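Side-chain contacts in AA9 family lytic polysaccharide monooxygenase D (Myceliophthora thermophila, PDB 5UFV), which cleaves glycosidic bonds in crystalline and amorphous polysaccharides such as cellulose at a copper centre, giving products oxidised specifically at C1: residues A71-S76 with L157-Q162; P166-E171 with P202-N207. All coordinates share one frame; numbering follows the deposited sequence.

Contact 1. Residues A71-S76 with L157-Q162. With CU (copper (II) ion), chain G.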
loop_
_atom_site.group_PDB
_atom_site.type_symbol
_atom_site.label_atom_id
_atom_site.label_comp_id
_atom_site.label_asym_id
_atom_site.label_seq_id
_atom_site.Cartn_x
_atom_site.Cartn_y
_atom_site.Cartn_z
ATOM N N ALA A 71 8.030 10.638 -4.275
ATOM C CA ALA A 71 8.632 11.873 -4.680
ATOM C C ALA A 71 7.776 13.076 -4.315
ATOM O O ALA A 71 8.317 14.137 -4.036
ATOM C CB ALA A 71 8.914 11.856 -6.161
ATOM N N GLN A 72 6.455 12.901 -4.334
ATOM C CA GLN A 72 5.473 13.961 -4.021
ATOM C C GLN A 72 4.315 13.314 -3.283
ATOM O O GLN A 72 3.953 12.183 -3.578
ATOM C CB GLN A 72 4.865 14.618 -5.278
ATOM C CG GLN A 72 5.822 15.313 -6.260
ATOM C CD GLN A 72 6.718 16.426 -5.670
ATOM O OE1 GLN A 72 7.807 16.746 -6.220
ATOM N NE2 GLN A 72 6.252 17.049 -4.572
ATOM N N TRP A 73 3.738 14.035 -2.327
ATOM C CA TRP A 73 2.545 13.590 -1.643
ATOM C C TRP A 73 1.903 14.745 -0.902
ATOM O O TRP A 73 2.548 15.409 -0.112
ATOM C CB TRP A 73 2.853 12.495 -0.633
ATOM C CG TRP A 73 1.598 12.079 0.019
ATOM C CD1 TRP A 73 1.233 12.268 1.314
ATOM C CD2 TRP A 73 0.490 11.484 -0.629
ATOM N NE1 TRP A 73 -0.038 11.785 1.523
ATOM C CE2 TRP A 73 -0.511 11.292 0.344
ATOM C CE3 TRP A 73 0.256 11.062 -1.939
ATOM C CZ2 TRP A 73 -1.718 10.704 0.056
ATOM C CZ3 TRP A 73 -0.940 10.470 -2.231
ATOM C CH2 TRP A 73 -1.921 10.293 -1.237
ATOM N N THR A 74 0.615 14.940 -1.097
ATOM C CA THR A 74 -0.003 16.158 -0.643
ATOM C C THR A 74 -0.995 16.029 0.517
ATOM O O THR A 74 -1.310 17.035 1.121
ATOM C CB THR A 74 -0.649 16.919 -1.822
ATOM O OG1 THR A 74 -1.759 16.191 -2.350
ATOM C CG2 THR A 74 0.367 17.135 -2.921
ATOM N N HIS A 75 -1.463 14.833 0.865
ATOM C CA HIS A 75 -2.595 14.727 1.825
ATOM C C HIS A 75 -2.199 14.248 3.221
ATOM O O HIS A 75 -1.432 13.314 3.374
ATOM C CB HIS A 75 -3.697 13.824 1.262
ATOM C CG HIS A 75 -4.161 14.232 -0.093
ATOM N ND1 HIS A 75 -4.728 15.461 -0.330
ATOM C CD2 HIS A 75 -4.107 13.598 -1.293
ATOM C CE1 HIS A 75 -4.998 15.577 -1.620
ATOM N NE2 HIS A 75 -4.644 14.456 -2.223
ATOM N N SER A 76 -2.781 14.872 4.228
ATOM C CA SER A 76 -2.426 14.622 5.613
ATOM C C SER A 76 -3.423 13.791 6.392
ATOM O O SER A 76 -3.197 13.528 7.546
ATOM C CB SER A 76 -2.215 15.961 6.321
ATOM O OG SER A 76 -1.055 16.562 5.779
ATOM N N LEU A 157 -2.032 4.333 -0.290
ATOM C CA LEU A 157 -2.407 5.449 0.542
ATOM C C LEU A 157 -3.817 5.771 0.178
ATOM O O LEU A 157 -4.139 5.837 -1.007
ATOM C CB LEU A 157 -1.569 6.684 0.232
ATOM C CG LEU A 157 -0.058 6.543 0.372
ATOM C CD1 LEU A 157 0.584 7.909 0.200
ATOM C CD2 LEU A 157 0.340 5.913 1.695
ATOM N N ILE A 158 -4.656 5.970 1.195
ATOM C CA ILE A 158 -6.052 6.330 1.001
ATOM C C ILE A 158 -6.256 7.702 1.625
ATOM O O ILE A 158 -6.265 7.831 2.851
ATOM C CB ILE A 158 -6.974 5.338 1.671
ATOM C CG1 ILE A 158 -6.646 3.919 1.234
ATOM C CG2 ILE A 158 -8.408 5.652 1.318
ATOM C CD1 ILE A 158 -7.526 2.886 1.930
ATOM N N ALA A 159 -6.387 8.724 0.787
ATOM C CA ALA A 159 -6.617 10.061 1.286
ATOM C C ALA A 159 -8.107 10.227 1.612
ATOM O O ALA A 159 -8.985 9.782 0.865
ATOM C CB ALA A 159 -6.161 11.113 0.281
ATOM N N LEU A 160 -8.374 10.867 2.743
ATOM C CA LEU A 160 -9.731 11.030 3.248
ATOM C C LEU A 160 -10.096 12.499 3.549
ATOM O O LEU A 160 -11.026 12.736 4.298
ATOM C CB LEU A 160 -9.882 10.169 4.514
ATOM C CG LEU A 160 -9.643 8.653 4.349
ATOM C CD1 LEU A 160 -9.704 7.926 5.677
ATOM C CD2 LEU A 160 -10.658 8.036 3.432
ATOM N N HIS A 161 -9.358 13.466 2.981
ATOM C CA HIS A 161 -9.648 14.887 3.218
ATOM C C HIS A 161 -11.068 15.241 2.808
ATOM O O HIS A 161 -11.707 16.032 3.514
ATOM C CB HIS A 161 -8.658 15.817 2.502
ATOM C CG HIS A 161 -8.849 17.284 2.806
ATOM N ND1 HIS A 161 -9.444 18.158 1.919
ATOM C CD2 HIS A 161 -8.490 18.033 3.876
ATOM C CE1 HIS A 161 -9.456 19.375 2.430
ATOM N NE2 HIS A 161 -8.886 19.326 3.619
ATOM N N GLN A 162 -11.563 14.662 1.699
ATOM C CA GLN A 162 -12.926 14.976 1.180
ATOM C C GLN A 162 -14.007 14.098 1.787
ATOM O O GLN A 162 -14.104 12.920 1.449
ATOM C CB GLN A 162 -13.043 14.794 -0.361
ATOM C CG GLN A 162 -12.308 15.780 -1.262
ATOM C CD GLN A 162 -12.739 17.227 -1.043
ATOM O OE1 GLN A 162 -13.919 17.575 -1.196
ATOM N NE2 GLN A 162 -11.773 18.083 -0.671
HETATM CU CU CU G . -4.378 14.346 -4.196
#
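The copper site of this AA9 beta-sandwich is backed by strand 149-159, where L157 and A159 pack against W73 and H75 of the loop that follows strand 65-70. L157 reaches the indole from the direction opposite to the one in which W73 extends, and its CD1 methyl sits over the six-membered ring, 3.4 Å from the centroid and only 7° off the ring normal, a well-centred CH-pi contact. With CG anti to the backbone N (chi1 -180°), the indole of W73 swings beside its own carbonyl carbon and out to the strand, where its face meets L157. On the opposite face, toward the rim, lies the backbone N of H75. W73 NE1 also donates to H75 O at 2.8 Å, on a carbonyl lone pair but along a bent path (N-H...O 130°), tying the indole to the residue that carries the metal. A159 CB touches the imidazole obliquely at H75 CD2, 3.6 Å away, while T74 OG1 lies over the centre of one imidazole face. Putting an alanine in place of W73 removes the indole, which would probably leave the H75 carbonyl without this N-H, open a gap over L157 CD1 and make the loop freer to shift. H75 NE2 binds copper at 2.0 Å, and the methylated N-terminal H1 completes the histidine brace characteristic of lytic polysaccharide monooxygenases.

Contact 2. Residues P166-E171 with P202-N207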
loop_
_atom_site.group_PDB
_atom_site.type_symbol
_atom_site.label_atom_id
_atom_site.label_comp_id
_atom_site.label_asym_id
_atom_site.label_seq_id
_atom_site.Cartn_x
_atom_site.Cartn_y
_atom_site.Cartn_z
ATOM N N PRO A 166 -13.449 9.079 -0.809
ATOM C CA PRO A 166 -12.142 8.442 -0.677
ATOM C C PRO A 166 -11.349 8.442 -1.992
ATOM O O PRO A 166 -11.933 8.435 -3.061
ATOM C CB PRO A 166 -12.495 7.011 -0.301
ATOM C CG PRO A 166 -13.809 6.790 -0.992
ATOM C CD PRO A 166 -14.534 8.083 -0.790
ATOM N N GLN A 167 -10.029 8.454 -1.864
ATOM C CA GLN A 167 -9.114 8.571 -2.968
ATOM C C GLN A 167 -7.996 7.601 -2.685
ATOM O O GLN A 167 -7.237 7.826 -1.771
ATOM C CB GLN A 167 -8.506 9.950 -3.005
ATOM C CG GLN A 167 -9.434 11.081 -3.382
ATOM C CD GLN A 167 -8.680 12.397 -3.482
ATOM O OE1 GLN A 167 -7.496 12.462 -3.184
ATOM N NE2 GLN A 167 -9.354 13.441 -3.899
ATOM N N PHE A 168 -7.898 6.547 -3.488
ATOM C CA PHE A 168 -6.893 5.516 -3.357
ATOM C C PHE A 168 -5.733 5.753 -4.317
ATOM O O PHE A 168 -5.945 6.108 -5.459
ATOM C CB PHE A 168 -7.503 4.181 -3.698
ATOM C CG PHE A 168 -8.711 3.810 -2.864
ATOM C CD1 PHE A 168 -9.982 4.233 -3.215
ATOM C CD2 PHE A 168 -8.580 2.947 -1.775
ATOM C CE1 PHE A 168 -11.086 3.847 -2.470
ATOM C CE2 PHE A 168 -9.689 2.558 -1.027
ATOM C CZ PHE A 168 -10.942 3.011 -1.373
ATOM N N TYR A 169 -4.509 5.547 -3.841
ATOM C CA TYR A 169 -3.304 5.745 -4.639
ATOM C C TYR A 169 -2.414 4.532 -4.416
ATOM O O TYR A 169 -1.725 4.486 -3.400
ATOM C CB TYR A 169 -2.552 7.000 -4.177
ATOM C CG TYR A 169 -3.349 8.281 -4.250
ATOM C CD1 TYR A 169 -4.242 8.638 -3.245
ATOM C CD2 TYR A 169 -3.180 9.142 -5.312
ATOM C CE1 TYR A 169 -4.940 9.826 -3.313
ATOM C CE2 TYR A 169 -3.880 10.326 -5.402
ATOM C CZ TYR A 169 -4.749 10.663 -4.406
ATOM O OH TYR A 169 -5.420 11.851 -4.548
ATOM N N PRO A 170 -2.451 3.539 -5.340
ATOM C CA PRO A 170 -1.700 2.298 -5.175
ATOM C C PRO A 170 -0.653 2.054 -6.246
ATOM O O PRO A 170 -0.798 2.531 -7.366
ATOM C CB PRO A 170 -2.793 1.249 -5.340
ATOM C CG PRO A 170 -3.653 1.843 -6.428
ATOM C CD PRO A 170 -3.558 3.347 -6.300
ATOM N N GLU A 171 0.385 1.287 -5.904
ATOM C CA GLU A 171 1.388 0.826 -6.865
ATOM C C GLU A 171 1.906 -0.535 -6.409
ATOM O O GLU A 171 1.903 -0.803 -5.206
ATOM C CB GLU A 171 2.555 1.810 -6.953
ATOM C CG GLU A 171 2.361 2.996 -7.891
ATOM C CD GLU A 171 1.692 4.196 -7.241
ATOM O OE1 GLU A 171 1.897 4.453 -6.042
ATOM O OE2 GLU A 171 0.959 4.910 -7.948
ATOM N N PRO A 202 -18.004 2.235 6.584
ATOM C CA PRO A 202 -17.915 3.466 7.403
ATOM C C PRO A 202 -16.483 3.942 7.697
ATOM O O PRO A 202 -16.292 5.008 8.291
ATOM C CB PRO A 202 -18.619 3.074 8.719
ATOM C CG PRO A 202 -18.522 1.582 8.798
ATOM C CD PRO A 202 -18.362 1.046 7.396
ATOM N N ASN A 203 -15.505 3.123 7.334
ATOM C CA ASN A 203 -14.140 3.561 7.271
ATOM C C ASN A 203 -13.686 3.842 5.817
ATOM O O ASN A 203 -12.503 4.029 5.576
ATOM C CB ASN A 203 -13.222 2.543 7.962
ATOM C CG ASN A 203 -13.355 1.140 7.406
ATOM O OD1 ASN A 203 -14.126 0.873 6.478
ATOM N ND2 ASN A 203 -12.609 0.222 7.997
ATOM N N ILE A 204 -14.622 3.908 4.869
ATOM C CA ILE A 204 -14.287 4.225 3.480
ATOM C C ILE A 204 -14.944 5.516 3.012
ATOM O O ILE A 204 -14.240 6.465 2.655
ATOM C CB ILE A 204 -14.661 3.063 2.545
ATOM C CG1 ILE A 204 -13.880 1.785 2.948
ATOM C CG2 ILE A 204 -14.455 3.455 1.092
ATOM C CD1 ILE A 204 -12.365 1.875 2.816
ATOM N N SER A 205 -16.277 5.544 3.002
ATOM C CA SER A 205 -17.062 6.737 2.688
ATOM C C SER A 205 -17.788 7.111 3.962
ATOM O O SER A 205 -18.607 6.337 4.462
ATOM C CB SER A 205 -18.096 6.486 1.589
ATOM O OG SER A 205 -17.521 6.479 0.285
ATOM N N PHE A 206 -17.468 8.296 4.487
ATOM C CA PHE A 206 -18.053 8.790 5.739
ATOM C C PHE A 206 -17.726 10.277 5.894
ATOM O O PHE A 206 -16.890 10.812 5.159
ATOM C CB PHE A 206 -17.546 7.979 6.958
ATOM C CG PHE A 206 -16.094 8.200 7.279
ATOM C CD1 PHE A 206 -15.106 7.607 6.511
ATOM C CD2 PHE A 206 -15.717 9.013 8.343
ATOM C CE1 PHE A 206 -13.771 7.807 6.811
ATOM C CE2 PHE A 206 -14.386 9.225 8.643
ATOM C CZ PHE A 206 -13.412 8.623 7.878
ATOM N N ASN A 207 -18.387 10.931 6.843
ATOM C CA ASN A 207 -18.219 12.363 7.009
ATOM C C ASN A 207 -17.112 12.681 7.995
ATOM O O ASN A 207 -17.335 12.840 9.199
ATOM C CB ASN A 207 -19.515 13.028 7.443
ATOM C CG ASN A 207 -19.452 14.539 7.332
ATOM O OD1 ASN A 207 -18.403 15.127 7.035
ATOM N ND2 ASN A 207 -20.579 15.181 7.571
#
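P166 and F168 pack against I204 and S205 where strand 167-177 of the AA9 beta-sandwich meets a long loop that follows strand 190-191. The apolar part of the contact is small and centres on one methyl group. With chi1 of I204 at -60°, CG2 is anti to the backbone N and lies 4.0 Å from P166 CG and 4.3 Å from F168 CZ, so a single branch of the isoleucine serves both the pyrrolidine and the end of the phenyl ring, which it approaches obliquely. F168 also packs on I158 and E156 of the adjacent strand 149-159, while its CZ meets I204.

Polar atoms of the loop meet carbon atoms of the proline, and no hydrogen bond joins the two segments. The I204 carbonyl oxygen lies 3.5 Å from P166 CB, and S205 OG comes within 3.6 Å of P166 CD; both are van der Waals contacts. The serine hydroxyl finds its main polar partner in the Q199 carbonyl oxygen, with a weak second bond to N164 O. A backbone bond between F206 and N164 further ties this loop to the residues just before the strand.

Hydrogen bonding within the strand concerns the copper side. Q167 and Y169, two residues apart, place their side chains there, on the face of the strand opposite that of F168. Q167 probably takes part in binding O2, as in related enzymes, and Y169 is a copper ligand. The Y169 hydroxyl donates to Q167 OE1 across 2.6 Å; the amide oxygen lies at the edge of the phenol ring, in its plane, whereas the hydroxyl stands 49° out of the amide's carbonyl plane.

Contacts 1 and 2 have centres 10 Å apart and share one sheet, because strands 149-159 and 167-177 are antiparallel neighbours. Probable backbone hydrogen bonds join them, A159 N to Q167 O at 2.8 Å and L157 O to Y169 N at 2.9 Å. Side chains meet as well: the W73 and Y169 rings pack edge-to-face, with W73 CH2 3.5 Å from Y169 CD1. Each contact supplies a ligand to the metal site: contact 1 gives H75, and contact 2 gives Y169, whose OH lies 2.7 Å from the copper, a long approach beside the 2.0 Å of H75 NE2. The packing of segment 202-207 is farther from the metal, the F168 side chain lying about 11 Å from the copper.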